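Long-range contacts in galactose mutarotase related enzyme (Lactobacillus casei, PDB 3Q1N), which belongs to the aldose 1-epimerase family and probably binds carbohydrate and acts as an isomerase of sugars: residues V34-W42 and W242-F251; F173-G183 and D258-E266. All blocks are in the same frame, centred on the assembly; numbering follows the deposited sequence. Where two conformers were deposited one is given.

Both contacts are partly buried and join loops or short strands of a fold rich in antiparallel sheet. They share one element: strand 251-258, with contact 1 at its beginning and contact 2 running on from its last residue. Their centres are about 22 Å apart, and they meet where Glu-245 packs on Val-178. Contact 1 is aromatic, and no hydrogen bond crosses between its two segments. Contact 2 is more polar. A single beta bridge and an arginine side chain tie its backbones together, and waters complete the network. Contact 1 buries mainly apolar groups, whereas contact 2 also buries Arg-181 and Asp-262. Lysines in contact 1 and Gln-263 in contact 2 lie toward solvent.

Contact 1: V34-W42 and W242-F251; sequences VWTGDKTFW and WSPEHKKAPF. With EDO (1,2-ethanediol), chain K.
Phe-251 lays CD2 over one face of the Trp-35 indole, 3.4 Å from Trp-35 CD2. The planes meet obliquely, 39° apart. The ring gets there because Phe-251 CG sits between the backbone N and the carbonyl carbon (chi1 76°). Its CZ then touches Trp-42 CB at 3.6 Å. Trp-42 and Trp-242 form a T-shaped pair with planes at 74°. Here Trp-242 gives the edge and Trp-42 the face, with Trp-242 CH2 3.9 Å from Trp-42 CG.

CH-pi contacts make a second group. Ala-249 CA lies 3.9 Å from the centroid of the Phe-41 ring, and Pro-250 CD approaches the same face. Thr-40 CG2 packs on the other face. Pro-250 also reaches Trp-35, with its CG 3.6 Å from Trp-35 CZ3.

No hydrogen bond crosses between the segments, but several hold each one in shape. Trp-35 NE1 donates to Trp-42 O at 2.8 Å, with the acceptor near the indole plane, which helps fix the rotation of Trp-35. Asp-38 OD1 accepts from Thr-40 N in an Asx turn and also from Thr-40 OG1. Asp-38 O takes Phe-41 N and Trp-42 N from opposite faces of its plane. On the other segment, Ser-243 OG donates to Phe-251 O at 2.8 Å.

Trp-42 NE1 donates to an ethanediol O2 at 3.0 Å, and the ethanediol C1 packs against Trp-242. The His-143 ring meets both Trp-42 and Trp-242. The segments are thus joined by aromatic, CH-pi and other van der Waals packing. The ethanediol, probably from the crystallisation liquor, touches both indoles and may mark a pocket, which would be consistent with the carbohydrate binding assigned to the family.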
loop_
_atom_site.group_PDB
_atom_site.type_symbol
_atom_site.label_atom_id
_atom_site.label_comp_id
_atom_site.label_asym_id
_atom_site.label_seq_id
_atom_site.Cartn_x
_atom_site.Cartn_y
_atom_site.Cartn_z
ATOM N N VAL A 34 -0.779 13.749 -2.978
ATOM C CA VAL A 34 -1.729 12.618 -2.885
ATOM C C VAL A 34 -3.030 12.857 -3.663
ATOM O O VAL A 34 -3.607 13.946 -3.630
ATOM C CB VAL A 34 -2.012 12.253 -1.425
ATOM C CG1 VAL A 34 -3.096 11.150 -1.303
ATOM C CG2 VAL A 34 -0.709 11.754 -0.728
ATOM N N TRP A 35 -3.443 11.845 -4.413
ATOM C CA TRP A 35 -4.683 11.860 -5.187
ATOM C C TRP A 35 -5.853 12.349 -4.328
ATOM O O TRP A 35 -6.020 11.946 -3.179
ATOM C CB TRP A 35 -4.974 10.460 -5.739
ATOM C CG TRP A 35 -6.248 10.331 -6.491
ATOM C CD1 TRP A 35 -7.304 9.494 -6.199
ATOM C CD2 TRP A 35 -6.627 11.057 -7.662
ATOM N NE1 TRP A 35 -8.290 9.648 -7.127
ATOM C CE2 TRP A 35 -7.913 10.617 -8.029
ATOM C CE3 TRP A 35 -6.006 12.025 -8.428
ATOM C CZ2 TRP A 35 -8.573 11.106 -9.153
ATOM C CZ3 TRP A 35 -6.668 12.523 -9.553
ATOM C CH2 TRP A 35 -7.937 12.062 -9.897
ATOM N N THR A 36 -6.635 13.249 -4.926
ATOM C CA THR A 36 -7.760 13.914 -4.268
ATOM C C THR A 36 -9.044 13.095 -4.191
ATOM O O THR A 36 -10.007 13.553 -3.602
ATOM C CB THR A 36 -8.112 15.195 -4.996
ATOM O OG1 THR A 36 -8.341 14.859 -6.369
ATOM C CG2 THR A 36 -6.987 16.220 -4.877
ATOM N N GLY A 37 -9.060 11.884 -4.732
ATOM C CA GLY A 37 -10.239 11.028 -4.658
ATOM C C GLY A 37 -11.405 11.418 -5.566
ATOM O O GLY A 37 -12.548 11.085 -5.271
ATOM N N ASP A 38 -11.117 12.097 -6.670
ATOM C CA ASP A 38 -12.099 12.348 -7.736
ATOM C C ASP A 38 -12.630 11.016 -8.282
ATOM O O ASP A 38 -11.888 10.268 -8.952
ATOM C CB ASP A 38 -11.430 13.163 -8.847
ATOM C CG ASP A 38 -12.367 13.466 -10.033
ATOM O OD1 ASP A 38 -13.520 13.004 -10.046
ATOM O OD2 ASP A 38 -11.918 14.167 -10.973
ATOM N N LYS A 39 -13.918 10.747 -8.008
ATOM C CA LYS A 39 -14.599 9.498 -8.394
ATOM C C LYS A 39 -14.680 9.225 -9.917
ATOM O O LYS A 39 -15.020 8.122 -10.333
ATOM C CB LYS A 39 -16.035 9.452 -7.826
ATOM C CG LYS A 39 -16.994 10.405 -8.530
ATOM C CD LYS A 39 -18.366 10.491 -7.845
ATOM C CE LYS A 39 -19.259 11.550 -8.516
ATOM N NZ LYS A 39 -20.447 11.866 -7.656
ATOM N N THR A 40 -14.362 10.224 -10.722
ATOM C CA THR A 40 -14.167 10.022 -12.156
ATOM C C THR A 40 -13.169 8.878 -12.408
ATOM O O THR A 40 -13.389 8.044 -13.290
ATOM C CB THR A 40 -13.695 11.328 -12.805
ATOM O OG1 THR A 40 -14.587 12.392 -12.425
ATOM C CG2 THR A 40 -13.630 11.197 -14.361
ATOM N N PHE A 41 -12.127 8.798 -11.566
ATOM C CA PHE A 41 -11.062 7.795 -11.713
ATOM C C PHE A 41 -10.933 6.837 -10.534
ATOM O O PHE A 41 -10.771 5.640 -10.730
ATOM C CB PHE A 41 -9.729 8.514 -11.926
ATOM C CG PHE A 41 -9.726 9.396 -13.139
ATOM C CD1 PHE A 41 -9.602 8.831 -14.396
ATOM C CD2 PHE A 41 -9.830 10.774 -13.027
ATOM C CE1 PHE A 41 -9.614 9.645 -15.551
ATOM C CE2 PHE A 41 -9.845 11.593 -14.168
ATOM C CZ PHE A 41 -9.727 11.025 -15.424
ATOM N N TRP A 42 -10.971 7.368 -9.314
ATOM C CA TRP A 42 -10.843 6.526 -8.124
ATOM C C TRP A 42 -11.243 7.314 -6.895
ATOM O O TRP A 42 -10.734 8.392 -6.663
ATOM C CB TRP A 42 -9.387 6.012 -7.971
ATOM C CG TRP A 42 -9.218 4.952 -6.967
ATOM C CD1 TRP A 42 -9.983 3.820 -6.832
ATOM C CD2 TRP A 42 -8.195 4.866 -5.944
ATOM N NE1 TRP A 42 -9.524 3.073 -5.781
ATOM C CE2 TRP A 42 -8.421 3.686 -5.231
ATOM C CE3 TRP A 42 -7.135 5.693 -5.555
ATOM C CZ2 TRP A 42 -7.610 3.296 -4.145
ATOM C CZ3 TRP A 42 -6.334 5.298 -4.466
ATOM C CH2 TRP A 42 -6.579 4.126 -3.791
ATOM N N TRP A 242 0.243 0.740 -9.755
ATOM C CA TRP A 242 -1.148 0.622 -10.267
ATOM C C TRP A 242 -1.698 1.966 -10.715
ATOM O O TRP A 242 -1.440 2.981 -10.102
ATOM C CB TRP A 242 -2.083 0.024 -9.193
ATOM C CG TRP A 242 -3.506 0.045 -9.599
ATOM C CD1 TRP A 242 -4.126 -0.757 -10.528
ATOM C CD2 TRP A 242 -4.493 0.961 -9.149
ATOM N NE1 TRP A 242 -5.442 -0.398 -10.659
ATOM C CE2 TRP A 242 -5.696 0.644 -9.812
ATOM C CE3 TRP A 242 -4.486 2.012 -8.216
ATOM C CZ2 TRP A 242 -6.880 1.354 -9.589
ATOM C CZ3 TRP A 242 -5.648 2.687 -7.974
ATOM C CH2 TRP A 242 -6.842 2.360 -8.672
ATOM N N SER A 243 -2.410 1.964 -11.836
ATOM C CA SER A 243 -3.254 3.084 -12.235
ATOM C C SER A 243 -4.454 2.511 -12.963
ATOM O O SER A 243 -4.319 1.509 -13.655
ATOM C CB SER A 243 -2.507 4.023 -13.165
ATOM O OG SER A 243 -3.218 5.228 -13.284
ATOM N N PRO A 244 -5.630 3.101 -12.765
ATOM C CA PRO A 244 -6.842 2.535 -13.358
ATOM C C PRO A 244 -6.665 2.125 -14.827
ATOM O O PRO A 244 -6.253 2.933 -15.689
ATOM C CB PRO A 244 -7.841 3.680 -13.245
ATOM C CG PRO A 244 -7.445 4.374 -11.949
ATOM C CD PRO A 244 -5.923 4.277 -11.919
ATOM N N GLU A 245 -7.017 0.861 -15.078
ATOM C CA GLU A 245 -6.758 0.213 -16.350
ATOM C C GLU A 245 -7.677 0.773 -17.437
ATOM O O GLU A 245 -8.870 0.992 -17.213
ATOM C CB GLU A 245 -6.936 -1.299 -16.218
ATOM C CG GLU A 245 -6.079 -1.952 -15.124
ATOM C CD GLU A 245 -6.874 -2.350 -13.882
ATOM O OE1 GLU A 245 -7.405 -1.464 -13.166
ATOM O OE2 GLU A 245 -6.959 -3.565 -13.616
ATOM N N HIS A 246 -7.104 1.025 -18.607
ATOM C CA HIS A 246 -7.821 1.562 -19.772
ATOM C C HIS A 246 -8.481 2.915 -19.532
ATOM O O HIS A 246 -9.407 3.285 -20.221
ATOM C CB HIS A 246 -8.806 0.505 -20.324
ATOM C CG HIS A 246 -8.132 -0.783 -20.674
ATOM N ND1 HIS A 246 -7.312 -0.914 -21.778
ATOM C CD2 HIS A 246 -8.092 -1.976 -20.028
ATOM C CE1 HIS A 246 -6.807 -2.136 -21.802
ATOM N NE2 HIS A 246 -7.263 -2.800 -20.751
ATOM N N LYS A 247 -7.994 3.650 -18.531
ATOM C CA LYS A 247 -8.427 5.016 -18.261
ATOM C C LYS A 247 -7.190 5.905 -18.343
ATOM O O LYS A 247 -6.069 5.405 -18.422
ATOM C CB LYS A 247 -9.060 5.127 -16.877
ATOM C CG LYS A 247 -10.078 4.034 -16.556
ATOM C CD LYS A 247 -11.126 4.557 -15.571
ATOM C CE LYS A 247 -12.243 3.538 -15.285
ATOM N NZ LYS A 247 -12.991 3.869 -14.039
ATOM N N LYS A 248 -7.396 7.205 -18.343
ATOM C CA LYS A 248 -6.305 8.175 -18.366
ATOM C C LYS A 248 -6.264 8.938 -17.013
ATOM O O LYS A 248 -6.390 10.168 -16.982
ATOM C CB LYS A 248 -6.498 9.139 -19.549
ATOM C CG LYS A 248 -6.793 8.462 -20.917
ATOM C CD LYS A 248 -5.736 8.745 -21.992
ATOM C CE LYS A 248 -6.342 8.700 -23.430
ATOM N NZ LYS A 248 -6.520 10.042 -24.147
ATOM N N ALA A 249 -6.067 8.216 -15.911
ATOM C CA ALA A 249 -6.043 8.843 -14.606
ATOM C C ALA A 249 -4.749 9.638 -14.454
ATOM O O ALA A 249 -3.696 9.158 -14.859
ATOM C CB ALA A 249 -6.147 7.809 -13.500
ATOM N N PRO A 250 -4.828 10.837 -13.872
ATOM C CA PRO A 250 -3.644 11.676 -13.616
ATOM C C PRO A 250 -2.985 11.305 -12.284
ATOM O O PRO A 250 -2.619 12.180 -11.490
ATOM C CB PRO A 250 -4.248 13.089 -13.570
ATOM C CG PRO A 250 -5.610 12.837 -12.958
ATOM C CD PRO A 250 -6.089 11.542 -13.520
ATOM N N PHE A 251 -2.895 10.010 -12.027
ATOM C CA PHE A 251 -2.174 9.484 -10.829
ATOM C C PHE A 251 -1.582 8.112 -11.075
ATOM O O PHE A 251 -2.012 7.389 -11.953
ATOM C CB PHE A 251 -3.078 9.497 -9.578
ATOM C CG PHE A 251 -4.129 8.389 -9.513
ATOM C CD1 PHE A 251 -3.807 7.072 -9.145
ATOM C CD2 PHE A 251 -5.459 8.677 -9.780
ATOM C CE1 PHE A 251 -4.801 6.076 -9.048
ATOM C CE2 PHE A 251 -6.452 7.680 -9.673
ATOM C CZ PHE A 251 -6.121 6.402 -9.341
HETATM C C1 EDO K . -8.700 -0.369 -7.024
HETATM O O1 EDO K . -9.508 -1.538 -7.129
HETATM C C2 EDO K . -8.473 -0.069 -5.553
HETATM O O2 EDO K . -9.735 0.209 -4.917
#

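Contact 2: F173-G183 and D258-E266; sequences FGIGPVPFRNG and DGLPDQAGE. With EDO (1,2-ethanediol), chain N.
Arg-181 starts with CG anti to its carbonyl carbon (chi1 -60°) and bends at chi3 (-56°), which carries NE to Pro-261 O. Leu-260 has a similar first torsion (chi1 -68°) and sends CD1 over the face of the Phe-173 ring, 4.0 Å from its centroid.

The Arg-181 NE bond to Pro-261 O is 3.0 Å long, and the oxygen is tilted from the guanidinium plane. Leu-260 CD1 lies over one face of the guanidinium and Gln-263 CB over the opposite face. In the plane, NH2 donates to two waters. One of them donates in turn to Gln-263 OE1 at 2.8 Å. The Gln-263 amide also packs on Gly-183.

The backbones form a single beta bridge. Arg-181 N donates to Asp-262 O at 3.0 Å, and Ala-264 N donates to Arg-181 O at 2.8 Å. Asp-262 O also lies at the edge of the Phe-180 ring. A leucine in place of Arg-181 would probably leave Pro-261 O without its side-chain donor and break the water link to Gln-263.

Strand 171-175 pairs antiparallel with strand 184-187. Phe-173, Leu-260 and Pro-261 rest on Ile-209 of strand 208-210, and Tyr-238 meets the Phe-173 ring edge-to-face. Beyond them, Asp-262 OD2 accepts from Asn-57 N. The bridge thus ties the loop after strand 251-258 to strand 181-182.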
loop_
_atom_site.group_PDB
_atom_site.type_symbol
_atom_site.label_atom_id
_atom_site.label_comp_id
_atom_site.label_asym_id
_atom_site.label_seq_id
_atom_site.Cartn_x
_atom_site.Cartn_y
_atom_site.Cartn_z
ATOM N N PHE A 173 5.368 -10.354 -10.081
ATOM C CA PHE A 173 4.488 -11.502 -9.935
ATOM C C PHE A 173 3.521 -11.562 -11.110
ATOM O O PHE A 173 2.862 -10.586 -11.433
ATOM C CB PHE A 173 3.716 -11.454 -8.633
ATOM C CG PHE A 173 4.548 -11.740 -7.452
ATOM C CD1 PHE A 173 4.793 -13.073 -7.091
ATOM C CD2 PHE A 173 5.163 -10.752 -6.743
ATOM C CE1 PHE A 173 5.572 -13.388 -5.999
ATOM C CE2 PHE A 173 5.984 -11.059 -5.677
ATOM C CZ PHE A 173 6.176 -12.378 -5.300
ATOM N N GLY A 174 3.451 -12.691 -11.774
ATOM C CA GLY A 174 2.482 -12.840 -12.834
ATOM C C GLY A 174 1.040 -12.695 -12.350
ATOM O O GLY A 174 0.687 -13.143 -11.271
ATOM N N ILE A 175 0.224 -12.044 -13.181
ATOM C CA ILE A 175 -1.192 -11.769 -12.878
ATOM C C ILE A 175 -2.130 -12.584 -13.785
ATOM O O ILE A 175 -1.900 -12.713 -14.995
ATOM C CB ILE A 175 -1.508 -10.275 -13.080
ATOM C CG1 ILE A 175 -0.576 -9.428 -12.202
ATOM C CG2 ILE A 175 -2.999 -9.994 -12.796
ATOM C CD1 ILE A 175 -0.584 -9.738 -10.720
ATOM N N GLY A 176 -3.188 -13.133 -13.191
ATOM C CA GLY A 176 -4.231 -13.816 -13.941
ATOM C C GLY A 176 -5.179 -14.579 -13.027
ATOM O O GLY A 176 -4.718 -15.359 -12.168
ATOM N N PRO A 177 -6.498 -14.317 -13.122
ATOM C CA PRO A 177 -7.191 -13.196 -13.745
ATOM C C PRO A 177 -7.002 -11.949 -12.910
ATOM O O PRO A 177 -6.994 -12.037 -11.688
ATOM C CB PRO A 177 -8.666 -13.594 -13.637
ATOM C CG PRO A 177 -8.718 -14.395 -12.432
ATOM C CD PRO A 177 -7.399 -15.062 -12.246
ATOM N N VAL A 178 -6.808 -10.807 -13.556
ATOM C CA VAL A 178 -6.585 -9.579 -12.819
ATOM C C VAL A 178 -7.739 -9.384 -11.813
ATOM O O VAL A 178 -8.909 -9.628 -12.154
ATOM C CB VAL A 178 -6.393 -8.365 -13.785
ATOM C CG1 VAL A 178 -7.644 -8.132 -14.657
ATOM C CG2 VAL A 178 -6.007 -7.123 -13.020
ATOM N N PRO A 179 -7.412 -8.986 -10.558
ATOM C CA PRO A 179 -6.117 -8.657 -9.934
ATOM C C PRO A 179 -5.481 -9.794 -9.095
ATOM O O PRO A 179 -4.685 -9.542 -8.207
ATOM C CB PRO A 179 -6.495 -7.480 -9.016
ATOM C CG PRO A 179 -7.901 -7.901 -8.507
ATOM C CD PRO A 179 -8.510 -8.775 -9.600
ATOM N N PHE A 180 -5.838 -11.036 -9.371
ATOM C CA PHE A 180 -5.212 -12.191 -8.714
ATOM C C PHE A 180 -3.864 -12.500 -9.368
ATOM O O PHE A 180 -3.643 -12.205 -10.517
ATOM C CB PHE A 180 -6.060 -13.456 -8.820
ATOM C CG PHE A 180 -7.407 -13.382 -8.110
ATOM C CD1 PHE A 180 -8.539 -12.939 -8.747
ATOM C CD2 PHE A 180 -7.507 -13.778 -6.794
ATOM C CE1 PHE A 180 -9.757 -12.899 -8.074
ATOM C CE2 PHE A 180 -8.712 -13.782 -6.123
ATOM C CZ PHE A 180 -9.848 -13.326 -6.760
ATOM N N ARG A 181 -3.005 -13.172 -8.624
ATOM C CA ARG A 181 -1.762 -13.743 -9.162
ATOM C C ARG A 181 -1.961 -15.090 -9.866
ATOM O O ARG A 181 -2.825 -15.882 -9.472
ATOM C CB ARG A 181 -0.741 -13.904 -8.031
ATOM C CG ARG A 181 -0.371 -12.583 -7.338
ATOM C CD ARG A 181 0.791 -12.720 -6.376
ATOM N NE ARG A 181 0.533 -13.739 -5.369
ATOM C CZ ARG A 181 1.041 -14.951 -5.322
ATOM N NH1 ARG A 181 1.806 -15.435 -6.311
ATOM N NH2 ARG A 181 0.705 -15.732 -4.307
ATOM N N ASN A 182 -1.112 -15.345 -10.857
ATOM C CA ASN A 182 -1.093 -16.627 -11.542
ATOM C C ASN A 182 -0.079 -17.621 -10.977
ATOM O O ASN A 182 -0.084 -18.752 -11.429
ATOM C CB ASN A 182 -0.863 -16.436 -13.059
ATOM C CG ASN A 182 0.539 -15.965 -13.416
ATOM O OD1 ASN A 182 1.409 -15.853 -12.584
ATOM N ND2 ASN A 182 0.773 -15.724 -14.719
ATOM N N GLY A 183 0.777 -17.189 -10.040
ATOM C CA GLY A 183 1.820 -18.027 -9.444
ATOM C C GLY A 183 3.249 -17.930 -9.984
ATOM O O GLY A 183 4.142 -18.617 -9.440
ATOM N N ASP A 258 3.444 -5.820 2.425
ATOM C CA ASP A 258 3.919 -6.955 3.251
ATOM C C ASP A 258 2.897 -8.097 3.151
ATOM O O ASP A 258 2.235 -8.433 4.106
ATOM C CB ASP A 258 4.139 -6.509 4.700
ATOM C CG ASP A 258 4.794 -7.585 5.557
ATOM O OD1 ASP A 258 5.469 -8.491 5.000
ATOM O OD2 ASP A 258 4.638 -7.501 6.810
ATOM N N GLY A 259 2.799 -8.659 1.943
ATOM C CA GLY A 259 1.823 -9.669 1.599
ATOM C C GLY A 259 1.527 -9.542 0.120
ATOM O O GLY A 259 2.149 -8.753 -0.591
ATOM N N LEU A 260 0.660 -10.426 -0.359
ATOM C CA LEU A 260 0.349 -10.526 -1.791
ATOM C C LEU A 260 -1.093 -10.920 -1.987
ATOM O O LEU A 260 -1.671 -11.653 -1.165
ATOM C CB LEU A 260 1.211 -11.607 -2.423
ATOM C CG LEU A 260 2.735 -11.392 -2.533
ATOM C CD1 LEU A 260 3.442 -12.643 -2.936
ATOM C CD2 LEU A 260 2.982 -10.235 -3.483
ATOM N N PRO A 261 -1.704 -10.462 -3.099
ATOM C CA PRO A 261 -3.021 -11.001 -3.442
ATOM C C PRO A 261 -2.971 -12.513 -3.585
ATOM O O PRO A 261 -1.919 -13.089 -3.838
ATOM C CB PRO A 261 -3.299 -10.383 -4.825
ATOM C CG PRO A 261 -2.340 -9.175 -4.903
ATOM C CD PRO A 261 -1.158 -9.566 -4.136
ATOM N N ASP A 262 -4.117 -13.182 -3.484
ATOM C CA ASP A 262 -4.146 -14.596 -3.651
ATOM C C ASP A 262 -3.679 -15.032 -5.049
ATOM O O ASP A 262 -3.887 -14.350 -6.062
ATOM C CB ASP A 262 -5.570 -15.118 -3.483
ATOM C CG ASP A 262 -5.872 -15.694 -2.097
ATOM O OD1 ASP A 262 -4.941 -16.136 -1.362
ATOM O OD2 ASP A 262 -7.079 -15.757 -1.774
ATOM N N GLN A 263 -3.062 -16.209 -5.068
ATOM C CA GLN A 263 -2.857 -16.961 -6.307
ATOM C C GLN A 263 -4.183 -17.625 -6.671
ATOM O O GLN A 263 -4.786 -18.284 -5.850
ATOM C CB GLN A 263 -1.773 -18.028 -6.132
ATOM C CG GLN A 263 -1.637 -18.868 -7.391
ATOM C CD GLN A 263 -0.404 -19.753 -7.455
ATOM O OE1 GLN A 263 0.526 -19.648 -6.623
ATOM N NE2 GLN A 263 -0.389 -20.658 -8.440
ATOM N N ALA A 264 -4.618 -17.445 -7.922
ATOM C CA ALA A 264 -5.910 -17.961 -8.415
ATOM C C ALA A 264 -6.079 -19.458 -8.156
ATOM O O ALA A 264 -5.157 -20.248 -8.279
ATOM C CB ALA A 264 -6.039 -17.700 -9.918
ATOM N N GLY A 265 -7.293 -19.857 -7.818
ATOM C CA GLY A 265 -7.612 -21.257 -7.611
ATOM C C GLY A 265 -8.541 -21.423 -6.426
ATOM O O GLY A 265 -9.371 -20.544 -6.154
ATOM N N GLU A 266 -8.329 -22.477 -5.643
ATOM C CA GLU A 266 -9.177 -22.761 -4.495
ATOM C C GLU A 266 -8.855 -21.835 -3.315
ATOM O O GLU A 266 -7.781 -21.218 -3.270
ATOM C CB GLU A 266 -9.043 -24.236 -4.102
ATOM C CG GLU A 266 -7.662 -24.575 -3.566
ATOM C CD GLU A 266 -7.521 -26.028 -3.229
ATOM O OE1 GLU A 266 -7.735 -26.899 -4.121
ATOM O OE2 GLU A 266 -7.187 -26.291 -2.056
HETATM C C1 EDO N . 8.607 -10.037 5.451
HETATM O O1 EDO N . 7.323 -10.660 5.240
HETATM C C2 EDO N . 8.921 -10.016 6.935
HETATM O O2 EDO N . 8.293 -8.886 7.529
HETATM O O HOH W 1 -0.645 -14.853 -1.875
HETATM O O HOH W 2 1.385 -18.518 -4.266
#